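Local coordinates for carbon monoxide dehydrogenase (Thermococcus sp. AM4, PDB 6T7J), which catalyses, as a nickel-iron CO dehydrogenase, the reversible oxidation of carbon monoxide to carbon dioxide, and is captured here with a nickel-free, broken iron-sulfur cluster, at residues K131-T136 against L172-K177; A186-R191 against T222-G227; A252-L257 against I329-V334; D260-V265 against R390-N395; A466-K471 against K612-I617. All blocks are in the same frame, centred on the assembly; numbering follows the deposited sequence.

Interaction 1 (K131-T136 against L172-K177)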
# COMPACT_ATOMS: atom_id res chain seq x y z
N LYS A 131 2.37 -33.40 -3.42
CA LYS A 131 3.65 -34.03 -3.11
C LYS A 131 4.79 -33.41 -3.91
O LYS A 131 5.87 -33.16 -3.37
CB LYS A 131 3.56 -35.53 -3.35
CG LYS A 131 2.64 -36.26 -2.38
CD LYS A 131 2.95 -37.74 -2.30
CE LYS A 131 1.78 -38.58 -2.79
NZ LYS A 131 1.70 -39.90 -2.11
N SER A 132 4.56 -33.13 -5.20
CA SER A 132 5.63 -32.57 -6.02
C SER A 132 5.98 -31.15 -5.58
O SER A 132 7.16 -30.79 -5.51
CB SER A 132 5.24 -32.60 -7.49
OG SER A 132 6.05 -31.71 -8.25
N LEU A 133 4.97 -30.33 -5.28
CA LEU A 133 5.24 -28.98 -4.80
C LEU A 133 5.94 -29.00 -3.45
O LEU A 133 6.83 -28.18 -3.19
CB LEU A 133 3.93 -28.19 -4.72
CG LEU A 133 3.98 -26.83 -4.00
CD1 LEU A 133 4.96 -25.89 -4.69
CD2 LEU A 133 2.60 -26.21 -3.91
N ALA A 134 5.57 -29.94 -2.57
CA ALA A 134 6.24 -30.04 -1.28
C ALA A 134 7.69 -30.47 -1.45
O ALA A 134 8.57 -29.97 -0.75
CB ALA A 134 5.48 -31.01 -0.37
N GLU A 135 7.95 -31.40 -2.37
CA GLU A 135 9.33 -31.81 -2.63
C GLU A 135 10.14 -30.65 -3.21
O GLU A 135 11.32 -30.47 -2.86
CB GLU A 135 9.37 -33.01 -3.58
CG GLU A 135 8.73 -34.27 -3.04
CD GLU A 135 9.65 -35.08 -2.14
OE1 GLU A 135 9.31 -36.24 -1.83
OE2 GLU A 135 10.71 -34.55 -1.74
N THR A 136 9.52 -29.85 -4.08
CA THR A 136 10.22 -28.73 -4.70
C THR A 136 10.68 -27.70 -3.67
O THR A 136 11.68 -27.01 -3.89
CB THR A 136 9.32 -28.07 -5.75
OG1 THR A 136 8.77 -29.07 -6.61
CG2 THR A 136 10.10 -27.06 -6.58
N LEU A 172 10.31 -19.36 -4.90
CA LEU A 172 11.29 -19.12 -5.96
C LEU A 172 12.01 -20.40 -6.37
O LEU A 172 12.68 -20.40 -7.42
CB LEU A 172 12.31 -18.07 -5.51
CG LEU A 172 11.80 -16.64 -5.38
CD1 LEU A 172 12.95 -15.67 -5.17
CD2 LEU A 172 10.97 -16.25 -6.59
N ALA A 173 11.90 -21.48 -5.59
CA ALA A 173 12.44 -22.76 -6.02
C ALA A 173 11.81 -23.24 -7.33
O ALA A 173 12.36 -24.14 -7.97
CB ALA A 173 12.23 -23.81 -4.92
N LEU A 174 10.68 -22.66 -7.74
CA LEU A 174 10.08 -22.99 -9.02
C LEU A 174 10.68 -22.22 -10.18
O LEU A 174 10.41 -22.56 -11.34
CB LEU A 174 8.57 -22.74 -8.97
CG LEU A 174 7.74 -23.71 -8.12
CD1 LEU A 174 6.52 -23.02 -7.56
CD2 LEU A 174 7.34 -24.93 -8.94
N ALA A 175 11.50 -21.20 -9.92
CA ALA A 175 12.09 -20.39 -10.97
C ALA A 175 13.46 -20.95 -11.36
O ALA A 175 14.21 -21.42 -10.49
CB ALA A 175 12.24 -18.94 -10.52
N PRO A 176 13.81 -20.90 -12.65
CA PRO A 176 15.11 -21.44 -13.08
C PRO A 176 16.28 -20.69 -12.46
O PRO A 176 16.17 -19.52 -12.10
CB PRO A 176 15.07 -21.26 -14.61
CG PRO A 176 14.02 -20.22 -14.85
CD PRO A 176 13.01 -20.40 -13.77
N LYS A 177 17.41 -21.39 -12.35
CA LYS A 177 18.59 -20.81 -11.72
C LYS A 177 19.09 -19.58 -12.46
O LYS A 177 19.73 -18.71 -11.85
CB LYS A 177 19.70 -21.86 -11.63
CG LYS A 177 19.25 -23.23 -11.17
CD LYS A 177 20.42 -24.20 -11.10
CE LYS A 177 20.08 -25.54 -11.74
NZ LYS A 177 21.29 -26.36 -11.98
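Van der Waals contacts, some of them methyl groups against backbone oxygens, join Thr136, at the end of helix 127-136, to the short 3-10 turn holding Ala173 and Leu174. Methyl CB of Ala173 points at the helix end and sits 3.4 Å from the backbone O of Thr136. In return, Thr136 CG2 lies 3.9 Å from Ala173 O and 4.2 Å from Leu174 CD2. With OG1 at chi1 -50°, CG2 stands anti to the backbone N, which turns this methyl outward to the turn. Deeper in, Leu133 CD1 and Leu174 CD1 meet loosely at 4.3 Å.

The polar part lies within the helix. Thr136 OG1 donates back to Ser132 O at 2.6 Å, from above the carbonyl plane, and this bond fixes the rotation of the side chain. Ser132 O takes both donors, Thr136 N reaching it from the opposite face.

Leu133 and Leu174 both also rest on Tyr236 of helix 212-242, while Thr136 and Ala173 lie nearer the solvent. The arrangement is that of a helix C-terminus packed against a 3-10 turn, with a long helix beneath both, in a helical region of the chain.

Interaction 2 (A186-R191 against T222-G227)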
# COMPACT_ATOMS: atom_id res chain seq x y z
N ALA A 186 20.73 -8.22 -9.88
CA ALA A 186 19.95 -6.99 -9.82
C ALA A 186 19.55 -6.62 -8.39
O ALA A 186 19.22 -5.46 -8.13
CB ALA A 186 18.70 -7.11 -10.69
N GLY A 187 19.56 -7.58 -7.47
CA GLY A 187 19.15 -7.32 -6.11
C GLY A 187 17.66 -7.15 -5.92
O GLY A 187 17.24 -6.36 -5.06
N VAL A 188 16.85 -7.87 -6.69
CA VAL A 188 15.40 -7.74 -6.65
C VAL A 188 14.73 -9.02 -6.16
O VAL A 188 13.53 -9.20 -6.36
CB VAL A 188 14.85 -7.32 -8.03
CG1 VAL A 188 15.47 -6.00 -8.48
CG2 VAL A 188 15.12 -8.41 -9.06
N LEU A 189 15.48 -9.90 -5.52
CA LEU A 189 14.91 -11.14 -5.00
C LEU A 189 13.90 -10.82 -3.91
O LEU A 189 14.26 -10.17 -2.91
CB LEU A 189 16.00 -12.06 -4.46
CG LEU A 189 16.81 -12.84 -5.50
CD1 LEU A 189 17.99 -13.55 -4.86
CD2 LEU A 189 15.92 -13.83 -6.24
N PRO A 190 12.64 -11.23 -4.04
CA PRO A 190 11.65 -10.93 -3.01
C PRO A 190 11.84 -11.81 -1.78
O PRO A 190 12.23 -12.98 -1.87
CB PRO A 190 10.32 -11.23 -3.70
CG PRO A 190 10.65 -12.26 -4.72
CD PRO A 190 12.06 -11.97 -5.18
N ARG A 191 11.55 -11.23 -0.62
CA ARG A 191 11.78 -11.87 0.67
C ARG A 191 10.49 -12.33 1.35
O ARG A 191 10.38 -13.49 1.74
CB ARG A 191 12.55 -10.92 1.59
CG ARG A 191 13.84 -10.39 0.97
CD ARG A 191 14.19 -9.01 1.50
NE ARG A 191 13.22 -8.00 1.10
CZ ARG A 191 13.34 -6.70 1.36
NH1 ARG A 191 12.40 -5.86 0.95
NH2 ARG A 191 14.39 -6.25 2.03
N THR A 222 8.70 -6.48 -5.90
CA THR A 222 7.34 -6.73 -5.44
C THR A 222 6.54 -7.52 -6.47
O THR A 222 5.78 -8.44 -6.12
CB THR A 222 6.65 -5.40 -5.12
OG1 THR A 222 7.42 -4.67 -4.16
CG2 THR A 222 5.25 -5.64 -4.56
N SER A 223 6.68 -7.17 -7.75
CA SER A 223 6.03 -7.94 -8.80
C SER A 223 6.50 -9.39 -8.79
O SER A 223 5.71 -10.31 -9.04
CB SER A 223 6.29 -7.30 -10.16
OG SER A 223 7.59 -7.62 -10.62
N LEU A 224 7.78 -9.61 -8.51
CA LEU A 224 8.28 -10.98 -8.43
C LEU A 224 7.69 -11.71 -7.23
O LEU A 224 7.36 -12.90 -7.32
CB LEU A 224 9.81 -10.98 -8.36
CG LEU A 224 10.52 -10.61 -9.66
CD1 LEU A 224 12.03 -10.65 -9.49
CD2 LEU A 224 10.07 -11.53 -10.79
N ALA A 225 7.54 -11.01 -6.10
CA ALA A 225 6.83 -11.59 -4.96
C ALA A 225 5.41 -11.99 -5.34
O ALA A 225 4.88 -12.98 -4.82
CB ALA A 225 6.81 -10.62 -3.79
N ASP A 226 4.78 -11.23 -6.24
CA ASP A 226 3.45 -11.61 -6.72
C ASP A 226 3.52 -12.85 -7.60
O ASP A 226 2.94 -13.89 -7.28
CB ASP A 226 2.81 -10.44 -7.47
CG ASP A 226 1.41 -10.77 -8.01
OD1 ASP A 226 0.89 -11.88 -7.75
OD2 ASP A 226 0.82 -9.91 -8.69
N GLY A 227 4.22 -12.75 -8.73
CA GLY A 227 4.07 -13.75 -9.78
C GLY A 227 4.64 -15.10 -9.40
O GLY A 227 4.00 -16.14 -9.61
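A Schellman motif ends helix 177-186, and the chain that leaves it lays Val188 and Pro190 against Leu224 and Ala225 of the long helix 212-242. Gly187 is the C-prime residue, with positive phi (74°); Val188 N bonds to Trp183 O and Gly187 N to Glu184 O, and the turn leads the chain across the long helix.

Pro190 makes the largest share of the contact. The CB-CG edge of its ring is set against the Leu224-Ala225 peptide, with CG 3.6 Å from Ala225 N and CB 3.6 Å from the methyl CB of Ala225. The same CG stands 3.9 Å from Leu224 CB, and the two side chains cross at about a right angle. The backbones are drawn close here, the CA atoms of Pro190 and Ala225 being 5.2 Å apart.

Toward the Schellman turn, Leu224 CD1 meets two parts of Val188 at once, the branch CG2 and the carbonyl O, each at 3.8 Å. Leu224 CG is anti to its own carbonyl carbon (chi1 -72°), and the extended chain beyond it carries CD1 past the proline to the valine.

Trp183 of helix 177-186 touches both Val188 and Leu224, and Ala569 of helix 558-569 also lies against Leu224. Ala225 in turn meets Ile193 and Glu196 of the following helix 193-203. All four touching residues are buried, and the arrangement is a Schellman-terminated helix whose connecting loop packs, through a proline, onto a long helix in the helical part of this CO dehydrogenase.

Interaction 3 (A252-L257 against I329-V334)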
# COMPACT_ATOMS: atom_id res chain seq x y z
N ALA A 252 -19.53 -19.90 -24.42
CA ALA A 252 -19.07 -18.56 -24.12
C ALA A 252 -20.03 -17.54 -24.72
O ALA A 252 -20.78 -17.84 -25.65
CB ALA A 252 -17.65 -18.32 -24.65
N ASN A 253 -19.96 -16.33 -24.16
CA ASN A 253 -20.77 -15.16 -24.47
C ASN A 253 -22.14 -15.24 -23.80
O ASN A 253 -22.51 -16.27 -23.23
CB ASN A 253 -20.93 -14.94 -25.97
CG ASN A 253 -21.11 -13.48 -26.34
OD1 ASN A 253 -21.43 -12.66 -25.48
ND2 ASN A 253 -20.90 -13.15 -27.61
N LEU A 254 -22.90 -14.14 -23.86
CA LEU A 254 -24.12 -13.99 -23.08
C LEU A 254 -25.26 -14.87 -23.56
O LEU A 254 -26.32 -14.87 -22.92
CB LEU A 254 -24.55 -12.52 -23.08
CG LEU A 254 -23.71 -11.63 -22.17
CD1 LEU A 254 -24.05 -10.17 -22.35
CD2 LEU A 254 -23.88 -12.05 -20.71
N GLY A 255 -25.09 -15.62 -24.65
CA GLY A 255 -26.11 -16.57 -25.06
C GLY A 255 -26.26 -17.76 -24.15
O GLY A 255 -27.16 -18.58 -24.36
N VAL A 256 -25.39 -17.89 -23.14
CA VAL A 256 -25.48 -19.00 -22.19
C VAL A 256 -26.52 -18.77 -21.11
O VAL A 256 -26.82 -19.70 -20.35
CB VAL A 256 -24.10 -19.25 -21.55
CG1 VAL A 256 -23.08 -19.59 -22.62
CG2 VAL A 256 -23.65 -18.04 -20.75
N LEU A 257 -27.08 -17.57 -21.02
CA LEU A 257 -28.17 -17.31 -20.09
C LEU A 257 -29.48 -17.79 -20.69
O LEU A 257 -29.77 -17.54 -21.87
CB LEU A 257 -28.25 -15.82 -19.75
CG LEU A 257 -27.03 -15.24 -19.02
CD1 LEU A 257 -26.88 -13.76 -19.33
CD2 LEU A 257 -27.12 -15.48 -17.52
N ILE A 329 -26.63 -7.86 -16.36
CA ILE A 329 -27.84 -7.51 -15.62
C ILE A 329 -28.87 -6.87 -16.54
O ILE A 329 -30.08 -6.97 -16.30
CB ILE A 329 -27.49 -6.59 -14.43
CG1 ILE A 329 -26.32 -7.17 -13.64
CG2 ILE A 329 -28.70 -6.38 -13.53
CD1 ILE A 329 -25.80 -6.25 -12.56
N ILE A 330 -28.41 -6.23 -17.62
CA ILE A 330 -29.33 -5.54 -18.53
C ILE A 330 -30.03 -6.51 -19.47
O ILE A 330 -30.99 -6.11 -20.15
CB ILE A 330 -28.53 -4.44 -19.25
CG1 ILE A 330 -27.81 -3.59 -18.21
CG2 ILE A 330 -29.44 -3.55 -20.09
CD1 ILE A 330 -27.10 -2.39 -18.76
N THR A 331 -29.60 -7.78 -19.51
CA THR A 331 -30.40 -8.79 -20.20
C THR A 331 -31.76 -8.96 -19.54
O THR A 331 -32.73 -9.36 -20.21
CB THR A 331 -29.66 -10.13 -20.22
OG1 THR A 331 -29.56 -10.65 -18.89
CG2 THR A 331 -28.27 -9.98 -20.82
N GLY A 332 -31.86 -8.66 -18.25
CA GLY A 332 -33.10 -8.80 -17.52
C GLY A 332 -33.39 -10.19 -17.01
O GLY A 332 -34.48 -10.42 -16.46
N ALA A 333 -32.46 -11.13 -17.16
CA ALA A 333 -32.69 -12.52 -16.81
C ALA A 333 -31.79 -13.02 -15.69
O ALA A 333 -31.76 -14.23 -15.42
CB ALA A 333 -32.53 -13.42 -18.04
N VAL A 334 -31.05 -12.14 -15.02
CA VAL A 334 -30.14 -12.54 -13.95
C VAL A 334 -30.90 -12.46 -12.63
O VAL A 334 -31.24 -11.38 -12.15
CB VAL A 334 -28.88 -11.67 -13.91
CG1 VAL A 334 -28.05 -12.00 -12.69
CG2 VAL A 334 -28.07 -11.87 -15.18
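Leu254, opening a short 3-10 turn, and Leu257, just after it, face the chain that leaves helix 325-330, their CA atoms lying 8.6 Å from that of Thr331 and 7.4 Å from that of Ala333 respectively. Gly332, with positive phi (83°), turns the second segment so that Thr331 and Val334 both border Leu257.

Leu257 is the centre of the contact. One branch, CD1, comes to 4.1 Å from Thr331 OG1, the two side chains crossing at about a right angle, while the other, CD2, lies 4.4 Å from Val334 CG2. Leu254 adds a looser touch, its CD1 4.5 Å from Thr331 CG2. Thr331 presents both branches because OG1 lies between the backbone N and the carbonyl carbon (chi1 67°), with CG2 anti to that carbon.

The hydroxyl that Leu257 covers is bonded to Ala328 O in the preceding helix, and it accepts a weak bond from Ala333 N at 3.4 Å. On the other segment, Asn253 OD1 takes the N-H of Leu254 at 2.6 Å, tilted from the amide plane, at the start of the 3-10 turn. Leu23 of helix 20-30 touches both Leu254 and Thr331.

The chemistry is therefore one of loose, buried dispersion contacts of leucine methyls with methyl groups and with a hydroxyl whose polar needs are met within its own segment and by Ala328 O.

Interaction 4 (D260-V265 against R390-N395)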
# COMPACT_ATOMS: atom_id res chain seq x y z
N ASP A 260 -35.91 -20.09 -19.63
CA ASP A 260 -36.75 -20.91 -18.77
C ASP A 260 -35.99 -21.50 -17.59
O ASP A 260 -36.52 -22.37 -16.90
CB ASP A 260 -37.41 -22.02 -19.57
CG ASP A 260 -38.05 -21.52 -20.85
OD1 ASP A 260 -38.57 -20.39 -20.86
OD2 ASP A 260 -38.05 -22.28 -21.84
N TYR A 261 -34.76 -21.05 -17.35
CA TYR A 261 -33.98 -21.49 -16.22
C TYR A 261 -33.65 -20.30 -15.32
O TYR A 261 -33.46 -19.18 -15.81
CB TYR A 261 -32.67 -22.16 -16.65
CG TYR A 261 -32.82 -23.48 -17.38
CD1 TYR A 261 -33.27 -23.52 -18.69
CD2 TYR A 261 -32.48 -24.68 -16.76
CE1 TYR A 261 -33.40 -24.72 -19.37
CE2 TYR A 261 -32.61 -25.89 -17.43
CZ TYR A 261 -33.07 -25.90 -18.73
OH TYR A 261 -33.20 -27.10 -19.40
N VAL A 262 -33.60 -20.56 -14.01
CA VAL A 262 -32.98 -19.61 -13.10
C VAL A 262 -31.56 -19.36 -13.57
O VAL A 262 -30.83 -20.29 -13.91
CB VAL A 262 -33.00 -20.15 -11.66
CG1 VAL A 262 -32.33 -19.16 -10.71
CG2 VAL A 262 -34.43 -20.45 -11.23
N ASN A 263 -31.16 -18.09 -13.64
CA ASN A 263 -29.82 -17.73 -14.07
C ASN A 263 -29.05 -17.18 -12.89
O ASN A 263 -29.46 -16.17 -12.29
CB ASN A 263 -29.85 -16.71 -15.21
CG ASN A 263 -30.31 -17.32 -16.53
OD1 ASN A 263 -29.84 -18.38 -16.94
ND2 ASN A 263 -31.25 -16.65 -17.19
N ILE A 264 -27.94 -17.83 -12.54
CA ILE A 264 -27.10 -17.39 -11.43
C ILE A 264 -25.71 -17.09 -11.98
O ILE A 264 -25.07 -17.98 -12.55
CB ILE A 264 -27.03 -18.44 -10.31
CG1 ILE A 264 -28.42 -18.78 -9.79
CG2 ILE A 264 -26.15 -17.95 -9.17
CD1 ILE A 264 -28.44 -19.85 -8.73
N VAL A 265 -25.25 -15.86 -11.79
CA VAL A 265 -23.93 -15.44 -12.25
C VAL A 265 -22.97 -15.50 -11.07
O VAL A 265 -23.31 -15.08 -9.96
CB VAL A 265 -23.96 -14.03 -12.87
CG1 VAL A 265 -22.57 -13.61 -13.33
CG2 VAL A 265 -24.96 -13.98 -14.02
N ARG A 390 -30.88 -20.80 -3.16
CA ARG A 390 -32.31 -20.75 -2.86
C ARG A 390 -32.85 -19.34 -3.02
O ARG A 390 -33.96 -19.15 -3.55
CB ARG A 390 -32.57 -21.25 -1.44
CG ARG A 390 -32.70 -22.76 -1.34
CD ARG A 390 -33.34 -23.20 -0.05
NE ARG A 390 -32.93 -24.56 0.30
CZ ARG A 390 -32.04 -24.85 1.24
NH1 ARG A 390 -31.71 -26.11 1.49
NH2 ARG A 390 -31.47 -23.87 1.94
N ILE A 391 -32.10 -18.33 -2.58
CA ILE A 391 -32.54 -16.95 -2.75
C ILE A 391 -32.69 -16.62 -4.23
O ILE A 391 -33.67 -15.99 -4.65
CB ILE A 391 -31.59 -15.99 -2.03
CG1 ILE A 391 -31.67 -16.21 -0.52
CG2 ILE A 391 -31.91 -14.55 -2.38
CD1 ILE A 391 -30.65 -15.45 0.27
N ALA A 392 -31.73 -17.06 -5.05
CA ALA A 392 -31.84 -16.83 -6.49
C ALA A 392 -33.08 -17.51 -7.07
O ALA A 392 -33.85 -16.90 -7.84
CB ALA A 392 -30.57 -17.31 -7.19
N ILE A 393 -33.28 -18.78 -6.72
CA ILE A 393 -34.41 -19.54 -7.26
C ILE A 393 -35.73 -18.90 -6.83
O ILE A 393 -36.70 -18.87 -7.60
CB ILE A 393 -34.32 -21.01 -6.81
CG1 ILE A 393 -33.18 -21.71 -7.55
CG2 ILE A 393 -35.64 -21.73 -7.02
CD1 ILE A 393 -32.81 -23.04 -6.96
N GLU A 394 -35.79 -18.38 -5.61
CA GLU A 394 -37.01 -17.75 -5.12
C GLU A 394 -37.22 -16.38 -5.77
O GLU A 394 -38.36 -15.91 -5.85
CB GLU A 394 -36.96 -17.62 -3.60
CG GLU A 394 -37.04 -18.96 -2.88
CD GLU A 394 -36.29 -18.96 -1.56
OE1 GLU A 394 -36.20 -20.03 -0.93
OE2 GLU A 394 -35.79 -17.89 -1.16
N ASN A 395 -36.14 -15.73 -6.22
CA ASN A 395 -36.30 -14.49 -6.97
C ASN A 395 -36.71 -14.73 -8.41
O ASN A 395 -37.19 -13.79 -9.06
CB ASN A 395 -35.01 -13.68 -6.94
CG ASN A 395 -35.22 -12.24 -7.37
OD1 ASN A 395 -36.28 -11.66 -7.14
ND2 ASN A 395 -34.22 -11.66 -8.01
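Val262 has CG1 anti to its backbone N and CG2 anti to its carbonyl carbon (chi1 179°), a setting that presents both methyls to the helix bearing Ala392 and Ile393. Both come up to Ile393 CA, CG1 at 4.0 Å and CG2 at 4.1 Å; CG1 also lies 4.0 Å from Ala392 O, and CG2 4.1 Å from Ile393 CG1. The side chains of Val262 and Ile393 cross at about a right angle.

Two residues along the strand, Ile264 carries its CG1 anti to the carbonyl carbon (chi1 -57°), and the arm continues extended. Its CD1 and its CG1 each come to 3.7 Å from Ala392 CB, so the small methyl meets the side of the isoleucine arm rather than its end alone. The strand and helix axes are 8.1 Å apart at closest approach, and their directions differ by 135°.

Val262 and Ile264 point to the helix while Asn263, between them, points away and bonds to Lys258 O, Ala333 O and Asn299 ND2. Val298 of the neighbouring strand 297-303 touches both Ile264 and Ile393, and Ala336 of the strand on the other flank touches Ala392.

Here helix 381-395 covers one face of a parallel sheet of strand order 3-2-1-4-5-6, in which 261-268 is the first strand along the chain and lies inside the sheet: the alpha/beta packing of a Rossmann-like domain.

Interaction 5 (A466-K471 against K612-I617)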
# COMPACT_ATOMS: atom_id res chain seq x y z
N ALA A 466 -4.52 -11.72 -31.23
CA ALA A 466 -4.47 -13.18 -31.28
C ALA A 466 -4.52 -13.68 -32.72
O ALA A 466 -3.75 -14.57 -33.10
CB ALA A 466 -5.63 -13.76 -30.47
N LYS A 467 -5.41 -13.10 -33.54
CA LYS A 467 -5.53 -13.49 -34.94
C LYS A 467 -4.24 -13.23 -35.70
O LYS A 467 -3.73 -14.10 -36.42
CB LYS A 467 -6.68 -12.73 -35.59
CG LYS A 467 -8.07 -13.28 -35.34
CD LYS A 467 -9.06 -12.59 -36.27
CE LYS A 467 -10.46 -12.53 -35.68
NZ LYS A 467 -11.19 -13.81 -35.86
N GLU A 468 -3.72 -12.00 -35.59
CA GLU A 468 -2.52 -11.64 -36.33
C GLU A 468 -1.33 -12.49 -35.91
O GLU A 468 -0.43 -12.74 -36.72
CB GLU A 468 -2.20 -10.15 -36.13
CG GLU A 468 -3.18 -9.21 -36.80
CD GLU A 468 -3.14 -9.30 -38.31
OE1 GLU A 468 -4.20 -9.56 -38.92
OE2 GLU A 468 -2.05 -9.12 -38.89
N LEU A 469 -1.31 -12.95 -34.66
CA LEU A 469 -0.20 -13.80 -34.22
C LEU A 469 -0.36 -15.22 -34.74
O LEU A 469 0.60 -15.80 -35.27
CB LEU A 469 -0.10 -13.78 -32.69
CG LEU A 469 0.49 -12.50 -32.10
CD1 LEU A 469 0.60 -12.60 -30.59
CD2 LEU A 469 1.85 -12.19 -32.72
N ILE A 470 -1.56 -15.80 -34.62
CA ILE A 470 -1.72 -17.19 -35.04
C ILE A 470 -1.64 -17.33 -36.55
O ILE A 470 -1.28 -18.40 -37.06
CB ILE A 470 -3.04 -17.80 -34.51
CG1 ILE A 470 -4.25 -17.05 -35.07
CG2 ILE A 470 -3.07 -17.81 -33.02
CD1 ILE A 470 -5.56 -17.71 -34.72
N LYS A 471 -1.96 -16.27 -37.30
CA LYS A 471 -1.81 -16.35 -38.75
C LYS A 471 -0.35 -16.33 -39.18
O LYS A 471 -0.03 -16.77 -40.29
CB LYS A 471 -2.58 -15.21 -39.43
CG LYS A 471 -1.76 -13.97 -39.73
CD LYS A 471 -2.42 -13.11 -40.80
CE LYS A 471 -3.69 -12.46 -40.29
NZ LYS A 471 -4.04 -11.23 -41.05
N LYS A 612 -0.06 -3.13 -35.27
CA LYS A 612 1.30 -2.66 -35.03
C LYS A 612 1.97 -3.49 -33.95
O LYS A 612 3.13 -3.91 -34.09
CB LYS A 612 1.27 -1.19 -34.62
CG LYS A 612 1.34 -0.19 -35.76
CD LYS A 612 2.06 1.07 -35.32
CE LYS A 612 1.61 2.29 -36.12
NZ LYS A 612 1.17 3.40 -35.24
N ALA A 613 1.26 -3.73 -32.84
CA ALA A 613 1.82 -4.52 -31.75
C ALA A 613 2.11 -5.95 -32.19
O ALA A 613 3.10 -6.55 -31.77
CB ALA A 613 0.87 -4.51 -30.56
N ALA A 614 1.25 -6.51 -33.04
CA ALA A 614 1.50 -7.85 -33.58
C ALA A 614 2.78 -7.87 -34.40
O ALA A 614 3.59 -8.80 -34.27
CB ALA A 614 0.31 -8.30 -34.42
N GLU A 615 2.98 -6.86 -35.24
CA GLU A 615 4.19 -6.81 -36.06
C GLU A 615 5.43 -6.67 -35.18
O GLU A 615 6.46 -7.32 -35.43
CB GLU A 615 4.10 -5.68 -37.07
CG GLU A 615 3.28 -6.02 -38.30
CD GLU A 615 2.54 -4.83 -38.87
OE1 GLU A 615 3.16 -3.74 -38.96
OE2 GLU A 615 1.35 -4.97 -39.22
N THR A 616 5.36 -5.83 -34.15
CA THR A 616 6.51 -5.65 -33.26
C THR A 616 6.82 -6.93 -32.49
O THR A 616 7.98 -7.32 -32.35
CB THR A 616 6.28 -4.49 -32.30
OG1 THR A 616 5.90 -3.32 -33.03
CG2 THR A 616 7.55 -4.20 -31.50
N ILE A 617 5.78 -7.59 -31.96
CA ILE A 617 5.97 -8.83 -31.21
C ILE A 617 6.57 -9.90 -32.12
O ILE A 617 7.49 -10.63 -31.73
CB ILE A 617 4.64 -9.28 -30.58
CG1 ILE A 617 4.33 -8.44 -29.34
CG2 ILE A 617 4.66 -10.77 -30.26
CD1 ILE A 617 2.85 -8.34 -29.02
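Glu468 and Leu469 of helix 460-471 meet Ala614 and Ile617 of helix 610-627. The tightest touch is that of Glu468 CB with Ala614 CB, at 3.6 Å. The CA atoms of Glu468 and Ala614 are 6.2 Å apart. Leu469 works with one branch: CD2 lies 4.0 Å from Ile617 CG2 and 4.1 Å from the backbone O of Ala614. It therefore rests beside the helix turn that joins these two residues, and the side chains of Leu469 and Ile617 cross at about a right angle.

Torsions place the touching atoms. In Leu469, chi1 of -75° sets CG toward the partner helix; with CD1 extended, the other branch, CD2, makes the contact. The chain of Glu468 is bent at chi2, and its carboxylate is gripped by Lys471 NZ of the next helix turn. This salt bridge is 2.7 Å long to Glu468 OE1, reached on the syn side but 34° out of the carboxylate plane. Glu615 OE2 lies 5.4 Å from Glu468 OE2; Lys471, together with Arg472 in a long, weak ion pair with Glu468, probably eases the effect of these like charges.

Further out, Val446 of the sheet strand 444-448 touches both Leu469 and Ile617, with Val474 and Val476 also against Leu469 and His575 against Ile617. The short segments run 9.2 Å apart at closest approach. Two helices running the same general way, crossing at 35° over one face of a parallel sheet, are the layered packing of a Rossmann-like alpha/beta domain.

In the fold
Interactions 2, 3 and 4 are buried throughout and interaction 5 largely so, whereas interaction 1 is partly open to solvent. Interactions 1 and 2 adjoin in the helical region, Leu172 of the first packing on Leu189 and Pro190 of the second; helix 212-242 is a partner in interaction 2 and underlies the leucines of interaction 1. Interactions 3 and 4 also touch, through Ala333 O and Asn263 ND2, and alternate along the chain around one parallel sheet. Interaction 5 belongs to the second parallel sheet of the same strand order. All five meet through van der Waals contacts, without a polar bond between the segments; in interaction 5 a touching residue, Glu468, holds a salt bridge within its own segment.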